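Local structure of diaminopropionate ammonia-lyase (Escherichia coli, 4D9I) at residues B[227-230]-B[235-238]; B[255-260]-B[300-305]. The protein catalyses the pyridoxal phosphate-dependent α,β-elimination of L- and D-2,3-diaminopropionate to pyruvate and ammonia. All coordinates share one frame; numbering follows the deposited sequence.

Contact 1: B[227-230]-B[235-238]; sequences VLLQ and AMAG
M236 sets its CG anti to the backbone N (chi1 -173°) and then folds twice, at chi2 (-80°) and chi3 (-75°), a hook that carries the thioether back over the end of strand 227-230 between L229 and Q230. The sulfur rests on one branch of L229: M236 SD lies 3.9 Å from L229 CD2. The terminal methyl goes further and touches two oxygens of one residue, M236 CE lying 3.4 Å from Q230 O and 3.6 Å from Q230 OE1. L229 turns its CG to the side of its own N, away from the carbonyl carbon, and the other branch then reaches the helix backbone, L229 CD1 standing 3.9 Å from A237 O. Nearer the main chain, L229 CB and A237 CB meet at 4.0 Å; with so small a residue facing it, the helix approaches until the two CA atoms are 5.6 Å apart. Cutting L229 back to an alanine would probably open a gap beside the M236 sulfur and leave the hooked thioether freer to turn. No direct hydrogen bond joins the segments, but one water links them: it donates to Q230 O (2.8 Å) and accepts from A237 N (2.6 Å), satisfying an amide in the first turn of the helix. The Q230 amide is held from beyond the pair, its NE2 bonded to S339 O and I374 O, which fixes OE1 beside the methionine methyl. M236 N donates to phosphate oxygen OP2 of the cofactor-bearing lysine at position 77, consistent with a glycine-rich phosphate-binding turn between strand and helix. The pair opens the beta-alpha-beta unit of strand 226-230, helix 235-248 and strand 254-260; strand 226-230 runs between strands 254-260 and 370-375, and helix 338-352 packs against L228 and Q230.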
loop_
_atom_site.group_PDB
_atom_site.type_symbol
_atom_site.label_atom_id
_atom_site.label_comp_id
_atom_site.label_asym_id
_atom_site.label_seq_id
_atom_site.Cartn_x
_atom_site.Cartn_y
_atom_site.Cartn_z
ATOM N N VAL B 227 15.125 -18.538 -7.267
ATOM C CA VAL B 227 14.494 -18.405 -5.953
ATOM C C VAL B 227 15.325 -17.466 -5.067
ATOM O O VAL B 227 16.566 -17.557 -5.023
ATOM C CB VAL B 227 14.205 -19.772 -5.278
ATOM C CG1 VAL B 227 15.486 -20.561 -5.003
ATOM C CG2 VAL B 227 13.386 -19.592 -3.998
ATOM N N LEU B 228 14.635 -16.521 -4.430
ATOM C CA LEU B 228 15.247 -15.660 -3.444
ATOM C C LEU B 228 14.834 -16.151 -2.072
ATOM O O LEU B 228 13.641 -16.323 -1.789
ATOM C CB LEU B 228 14.872 -14.186 -3.657
ATOM C CG LEU B 228 15.809 -13.489 -4.674
ATOM C CD1 LEU B 228 15.466 -13.904 -6.100
ATOM C CD2 LEU B 228 15.773 -11.963 -4.558
ATOM N N LEU B 229 15.825 -16.387 -1.228
ATOM C CA LEU B 229 15.575 -16.914 0.093
ATOM C C LEU B 229 16.269 -16.036 1.133
ATOM O O LEU B 229 17.503 -15.982 1.191
ATOM C CB LEU B 229 16.071 -18.383 0.172
ATOM C CG LEU B 229 15.350 -19.422 -0.710
ATOM C CD1 LEU B 229 16.101 -20.763 -0.712
ATOM C CD2 LEU B 229 13.907 -19.614 -0.241
ATOM N N GLN B 230 15.481 -15.360 1.960
ATOM C CA GLN B 230 16.033 -14.574 3.059
ATOM C C GLN B 230 16.572 -15.511 4.136
ATOM O O GLN B 230 15.999 -16.570 4.374
ATOM C CB GLN B 230 15.005 -13.592 3.649
ATOM C CG GLN B 230 13.711 -14.196 4.197
ATOM C CD GLN B 230 12.633 -14.315 3.122
ATOM O OE1 GLN B 230 12.731 -15.156 2.239
ATOM N NE2 GLN B 230 11.617 -13.470 3.194
ATOM N N ALA B 235 18.089 -21.705 8.474
ATOM C CA ALA B 235 17.311 -22.949 8.633
ATOM C C ALA B 235 16.236 -23.025 7.543
ATOM O O ALA B 235 16.108 -24.043 6.866
ATOM C CB ALA B 235 16.709 -23.070 10.038
ATOM N N MET B 236 15.482 -21.937 7.359
ATOM C CA MET B 236 14.508 -21.882 6.274
ATOM C C MET B 236 15.178 -22.082 4.911
ATOM O O MET B 236 14.781 -22.976 4.161
ATOM C CB MET B 236 13.685 -20.583 6.280
ATOM C CG MET B 236 12.548 -20.579 5.243
ATOM S SD MET B 236 13.014 -20.203 3.530
ATOM C CE MET B 236 13.265 -18.437 3.613
ATOM N N ALA B 237 16.173 -21.251 4.585
ATOM C CA ALA B 237 16.845 -21.356 3.269
ATOM C C ALA B 237 17.390 -22.762 3.054
ATOM O O ALA B 237 17.213 -23.345 1.987
ATOM C CB ALA B 237 17.960 -20.311 3.118
ATOM N N GLY B 238 18.030 -23.333 4.071
ATOM C CA GLY B 238 18.611 -24.676 3.926
ATOM C C GLY B 238 17.535 -25.711 3.608
ATOM O O GLY B 238 17.634 -26.451 2.631
HETATM O O HOH W 1 16.578 -18.917 5.772
#

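Contact 2: B[255-260]-B[300-305]; sequences SIIVEP and EILRNC
S255 and C305 face each other with CA atoms 8.0 Å apart, and I257 and L302 at 8.2 Å, a spacing that side chains and one water bridge. The apolar touch is made by two terminal methyls: I257 CD1 meets L302 CD2 at 3.9 Å, the two side chains crossing at a slant. In L302, CG lies beside the backbone N (chi1 -55°); chi2 of -179° makes CD1 the extended branch, and CD2, turned off that line, is the one that meets the strand. At the other end the link is polar. S255 OG donates to a water at 2.7 Å, and that water donates to C305 O at 2.8 Å, so one water ties the carbonyl of the helix's last residue to the strand hydroxyl. The helix itself is closed there by the bond from C305 N to I301 O (2.8 Å). Around the methyl pair, L302 also packs on A237 and L241 of helix 235-248 and on I266 of helix 265-272, while I257 adds its own contact to I266. Helices 265-272 and 296-305 lie in the connection between the adjacent parallel strands 254-260 and 308-312, an alpha/beta crossover belonging to the large twisted sheet of this fold type II PLP enzyme.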
loop_
_atom_site.group_PDB
_atom_site.type_symbol
_atom_site.label_atom_id
_atom_site.label_comp_id
_atom_site.label_asym_id
_atom_site.label_seq_id
_atom_site.Cartn_x
_atom_site.Cartn_y
_atom_site.Cartn_z
ATOM N N SER B 255 19.599 -19.722 -7.284
ATOM C CA SER B 255 19.162 -19.400 -5.941
ATOM C C SER B 255 19.987 -18.266 -5.377
ATOM O O SER B 255 21.216 -18.262 -5.476
ATOM C CB SER B 255 19.259 -20.632 -5.021
ATOM O OG SER B 255 20.570 -21.159 -5.026
ATOM N N ILE B 256 19.294 -17.332 -4.747
ATOM C CA ILE B 256 19.904 -16.149 -4.194
ATOM C C ILE B 256 19.506 -16.056 -2.721
ATOM O O ILE B 256 18.329 -15.949 -2.400
ATOM C CB ILE B 256 19.439 -14.868 -4.943
ATOM C CG1 ILE B 256 19.792 -14.948 -6.438
ATOM C CG2 ILE B 256 20.110 -13.652 -4.355
ATOM C CD1 ILE B 256 18.873 -14.121 -7.324
ATOM N N ILE B 257 20.508 -16.074 -1.852
ATOM C CA ILE B 257 20.326 -15.950 -0.400
ATOM C C ILE B 257 20.445 -14.470 -0.044
ATOM O O ILE B 257 21.375 -13.780 -0.500
ATOM C CB ILE B 257 21.402 -16.764 0.344
ATOM C CG1 ILE B 257 21.567 -18.157 -0.293
ATOM C CG2 ILE B 257 21.090 -16.860 1.838
ATOM C CD1 ILE B 257 20.285 -18.968 -0.434
ATOM N N VAL B 258 19.483 -13.980 0.735
ATOM C CA VAL B 258 19.406 -12.572 1.044
ATOM C C VAL B 258 19.546 -12.287 2.544
ATOM O O VAL B 258 18.791 -12.818 3.362
ATOM C CB VAL B 258 18.070 -11.987 0.513
ATOM C CG1 VAL B 258 18.013 -10.491 0.774
ATOM C CG2 VAL B 258 17.947 -12.282 -0.970
ATOM N N GLU B 259 20.488 -11.418 2.885
ATOM C CA GLU B 259 20.711 -11.015 4.263
ATOM C C GLU B 259 20.907 -9.511 4.421
ATOM O O GLU B 259 21.490 -8.866 3.562
ATOM C CB GLU B 259 21.940 -11.727 4.852
ATOM C CG GLU B 259 21.791 -13.219 5.004
ATOM C CD GLU B 259 23.058 -13.845 5.534
ATOM O OE1 GLU B 259 24.109 -13.718 4.865
ATOM O OE2 GLU B 259 23.007 -14.435 6.626
ATOM N N PRO B 260 20.412 -8.952 5.531
ATOM C CA PRO B 260 20.785 -7.589 5.930
ATOM C C PRO B 260 22.269 -7.555 6.309
ATOM O O PRO B 260 22.790 -8.520 6.909
ATOM C CB PRO B 260 19.911 -7.300 7.160
ATOM C CG PRO B 260 19.246 -8.580 7.539
ATOM C CD PRO B 260 19.527 -9.631 6.502
ATOM N N GLU B 300 25.628 -26.060 5.225
ATOM C CA GLU B 300 26.068 -27.153 4.367
ATOM C C GLU B 300 25.338 -27.120 3.021
ATOM O O GLU B 300 25.976 -27.180 1.964
ATOM C CB GLU B 300 25.867 -28.499 5.085
ATOM C CG GLU B 300 26.300 -29.719 4.284
ATOM C CD GLU B 300 27.815 -29.882 4.163
ATOM O OE1 GLU B 300 28.567 -29.424 5.061
ATOM O OE2 GLU B 300 28.263 -30.500 3.165
ATOM N N ILE B 301 24.011 -27.016 3.071
ATOM C CA ILE B 301 23.165 -26.951 1.875
ATOM C C ILE B 301 23.491 -25.715 1.030
ATOM O O ILE B 301 23.632 -25.801 -0.198
ATOM C CB ILE B 301 21.653 -26.914 2.251
ATOM C CG1 ILE B 301 21.229 -28.127 3.111
ATOM C CG2 ILE B 301 20.762 -26.695 1.027
ATOM C CD1 ILE B 301 21.765 -29.473 2.678
ATOM N N LEU B 302 23.598 -24.566 1.693
ATOM C CA LEU B 302 23.801 -23.295 1.002
ATOM C C LEU B 302 25.183 -23.217 0.345
ATOM O O LEU B 302 25.302 -22.809 -0.811
ATOM C CB LEU B 302 23.595 -22.120 1.956
ATOM C CG LEU B 302 22.252 -22.077 2.691
ATOM C CD1 LEU B 302 22.159 -20.851 3.594
ATOM C CD2 LEU B 302 21.088 -22.097 1.702
ATOM N N ARG B 303 26.218 -23.603 1.090
ATOM C CA ARG B 303 27.577 -23.635 0.571
ATOM C C ARG B 303 27.645 -24.529 -0.674
ATOM O O ARG B 303 28.281 -24.174 -1.669
ATOM C CB ARG B 303 28.530 -24.158 1.658
ATOM C CG ARG B 303 30.002 -24.149 1.298
ATOM C CD ARG B 303 30.727 -25.227 2.106
ATOM N NE ARG B 303 31.711 -25.893 1.261
ATOM C CZ ARG B 303 32.999 -25.578 1.199
ATOM N NH1 ARG B 303 33.494 -24.620 1.965
ATOM N NH2 ARG B 303 33.796 -26.240 0.380
ATOM N N ASN B 304 26.983 -25.684 -0.604
ATOM C CA ASN B 304 26.915 -26.621 -1.722
ATOM C C ASN B 304 26.104 -26.157 -2.919
ATOM O O ASN B 304 26.529 -26.329 -4.059
ATOM C CB ASN B 304 26.365 -27.962 -1.256
ATOM C CG ASN B 304 27.362 -28.741 -0.427
ATOM O OD1 ASN B 304 28.462 -28.272 -0.144
ATOM N ND2 ASN B 304 26.971 -29.940 -0.025
ATOM N N CYS B 305 24.948 -25.559 -2.655
ATOM C CA CYS B 305 23.908 -25.443 -3.666
ATOM C C CYS B 305 23.426 -24.024 -3.999
ATOM O O CYS B 305 22.780 -23.822 -5.038
ATOM C CB CYS B 305 22.717 -26.319 -3.273
ATOM S SG CYS B 305 23.004 -28.072 -3.540
HETATM O O HOH W 2 20.353 -23.468 -6.486
#

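How the contacts relate
Both contacts are buried, contact 1 nearer the middle of the chain and contact 2 farther out, where the helix turns E300 outward. Their strands are parallel neighbours in one sheet: V227 O and I256 N, and L229 N and I256 O, probably hydrogen-bond, each pair at 2.8 Å. Helix 235-248, half of contact 1, also packs against contact 2, G238 O lying on I301 CG2. In each, methyl-rich side chains are supplemented by a single bridging water, but contact 1 uses it at the start of a helix and contact 2 at the end. Contact 1 adjoins the cofactor phosphate; contact 2 lies away from the annotated sites.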